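Local atomic coordinates of Card1 endonuclease domain-containing protein (Vibrio cholerae, PDB entry 1XMX), a protein that is of uncharacterised function but probably binds nucleic acid, carrying a Card1-like endonuclease domain of the PD-(D/E)XK clan. Residues A[293-298]-A[306-311]. Sequence-based numbering, arbitrary orientation.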
loop_
_atom_site.group_PDB
_atom_site.type_symbol
_atom_site.label_atom_id
_atom_site.label_comp_id
_atom_site.label_asym_id
_atom_site.label_seq_id
_atom_site.Cartn_x
_atom_site.Cartn_y
_atom_site.Cartn_z
ATOM N N GLU A 293 11.575 -2.339 -1.082
ATOM C CA GLU A 293 11.230 -1.668 0.188
ATOM C C GLU A 293 10.169 -0.615 -0.047
ATOM O O GLU A 293 10.316 0.190 -0.935
ATOM C CB GLU A 293 12.447 -0.996 0.828
ATOM C CG GLU A 293 12.084 -0.183 2.069
ATOM C CD GLU A 293 13.308 0.320 2.784
ATOM O OE1 GLU A 293 13.900 1.338 2.343
ATOM O OE2 GLU A 293 13.692 -0.320 3.788
ATOM N N LEU A 294 9.106 -0.606 0.749
ATOM C CA LEU A 294 8.087 0.442 0.631
ATOM C C LEU A 294 8.322 1.484 1.733
ATOM O O LEU A 294 8.204 1.181 2.924
ATOM C CB LEU A 294 6.652 -0.149 0.699
ATOM C CG LEU A 294 6.325 -1.379 -0.103
ATOM C CD1 LEU A 294 4.903 -1.828 0.093
ATOM C CD2 LEU A 294 6.532 -1.162 -1.572
ATOM N N ASP A 295 8.734 2.693 1.341
ATOM C CA ASP A 295 9.103 3.709 2.319
ATOM C C ASP A 295 7.946 3.973 3.302
ATOM O O ASP A 295 8.107 3.820 4.512
ATOM C CB ASP A 295 9.646 4.979 1.636
ATOM C CG ASP A 295 10.935 4.719 0.850
ATOM O OD1 ASP A 295 11.635 3.718 1.131
ATOM O OD2 ASP A 295 11.256 5.486 -0.087
ATOM N N VAL A 296 6.783 4.354 2.774
ATOM C CA VAL A 296 5.559 4.421 3.574
ATOM C C VAL A 296 4.506 3.731 2.749
ATOM O O VAL A 296 4.312 4.040 1.563
ATOM C CB VAL A 296 5.105 5.879 3.889
ATOM C CG1 VAL A 296 3.824 5.900 4.843
ATOM C CG2 VAL A 296 6.247 6.673 4.478
ATOM N N ALA A 297 3.883 2.737 3.347
ATOM C CA ALA A 297 2.792 2.013 2.711
ATOM C C ALA A 297 1.526 2.246 3.525
ATOM O O ALA A 297 1.574 2.204 4.758
ATOM C CB ALA A 297 3.096 0.527 2.676
ATOM N N THR A 298 0.402 2.478 2.834
ATOM C CA THR A 298 -0.930 2.517 3.463
ATOM C C THR A 298 -1.953 1.689 2.679
ATOM O O THR A 298 -1.733 1.325 1.516
ATOM C CB THR A 298 -1.498 3.941 3.579
ATOM O OG1 THR A 298 -1.624 4.503 2.273
ATOM C CG2 THR A 298 -0.586 4.830 4.355
ATOM N N ILE A 306 1.132 3.391 -1.985
ATOM C CA ILE A 306 2.575 3.397 -1.706
ATOM C C ILE A 306 3.220 4.773 -1.931
ATOM O O ILE A 306 3.054 5.433 -2.982
ATOM C CB ILE A 306 3.339 2.410 -2.628
ATOM C CG1 ILE A 306 2.798 1.003 -2.499
ATOM C CG2 ILE A 306 4.892 2.360 -2.250
ATOM C CD1 ILE A 306 3.282 0.169 -3.719
ATOM N N ILE A 307 4.055 5.154 -0.983
ATOM C CA ILE A 307 4.760 6.416 -1.090
ATOM C C ILE A 307 6.263 6.126 -1.057
ATOM O O ILE A 307 6.767 5.501 -0.086
ATOM C CB ILE A 307 4.372 7.351 0.067
ATOM C CG1 ILE A 307 2.862 7.546 0.094
ATOM C CG2 ILE A 307 5.115 8.734 -0.083
ATOM C CD1 ILE A 307 2.352 8.230 1.368
ATOM N N GLU A 308 6.946 6.537 -2.129
ATOM C CA GLU A 308 8.393 6.510 -2.160
ATOM C C GLU A 308 8.847 7.904 -1.750
ATOM O O GLU A 308 8.339 8.904 -2.290
ATOM C CB GLU A 308 8.915 6.284 -3.576
ATOM C CG GLU A 308 10.428 6.002 -3.592
ATOM C CD GLU A 308 10.916 5.460 -4.915
ATOM O OE1 GLU A 308 10.067 5.065 -5.742
ATOM O OE2 GLU A 308 12.157 5.436 -5.144
ATOM N N CYS A 309 9.769 7.964 -0.791
ATOM C CA CYS A 309 10.473 9.215 -0.437
ATOM C C CYS A 309 11.903 9.263 -1.030
ATOM O O CYS A 309 12.659 8.314 -0.885
ATOM C CB CYS A 309 10.482 9.415 1.075
ATOM S SG CYS A 309 8.795 9.346 1.712
ATOM N N LYS A 310 12.206 10.316 -1.781
ATOM C CA LYS A 310 13.571 10.614 -2.192
ATOM C C LYS A 310 14.068 11.911 -1.536
ATOM O O LYS A 310 13.352 12.924 -1.470
ATOM C CB LYS A 310 13.711 10.697 -3.712
ATOM C CG LYS A 310 13.625 9.324 -4.407
ATOM C CD LYS A 310 13.800 9.462 -5.917
ATOM C CE LYS A 310 15.240 9.692 -6.339
ATOM N NZ LYS A 310 16.147 8.875 -5.441
ATOM N N THR A 311 15.287 11.831 -0.996
ATOM C CA THR A 311 16.037 13.010 -0.533
ATOM C C THR A 311 17.173 13.442 -1.516
ATOM O O THR A 311 17.707 14.530 -1.381
ATOM C CB THR A 311 16.652 12.761 0.842
ATOM O OG1 THR A 311 17.439 11.574 0.751
ATOM C CG2 THR A 311 15.582 12.571 1.936
#
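Val-296 and Ile-307 form an antiparallel hydrogen-bonded pair at the corner where strand 288-300 changes direction beside its partner 303-310. Two backbone bonds close the pair: Val-296 N to Ile-307 O at 3.1 Å, and Ile-307 N to Val-296 O at 2.8 Å. Their side chains rise from the same face of the sheet, with the CB atoms 4.2 Å apart. On the other face, Leu-294, just before the corner, brings CD2 to within 3.9 Å of Ile-306 CG2, methyl against methyl. These four residues are buried and make up the tightly packed end.

At the corner itself Asp-295 reaches along strand 303-310, and here the contact opens out: Asp-295, Glu-308 and Cys-309 are all partly exposed. Asp-295 has CG beside its own backbone N (chi1 -63°), which carries the carboxylate to where OD2 takes the amide N-H of Cys-309 through its anti lone pair (3.0 Å, 148° at the hydrogen). This bond holds Asp-295 OD2 beside Glu-308, whose CG lies 3.6 Å from it, while Glu-308 OE2 stays 5.1 Å from that oxygen. Asp-295 followed on the next strand by Glu-308 and Lys-310 matches the D...(E)xK signature of PD-(D/E)XK nucleases, so this hairpin probably lines the active site; OD1 of Asp-295 also lies close to the acidic side chain of Glu-255.

Helix 243-266 packs on Val-296 and Cys-309, helix 371-380 on Ile-307, and helix 321-333 on Leu-294 and Glu-308, while strand 338-343 runs parallel alongside 303-310.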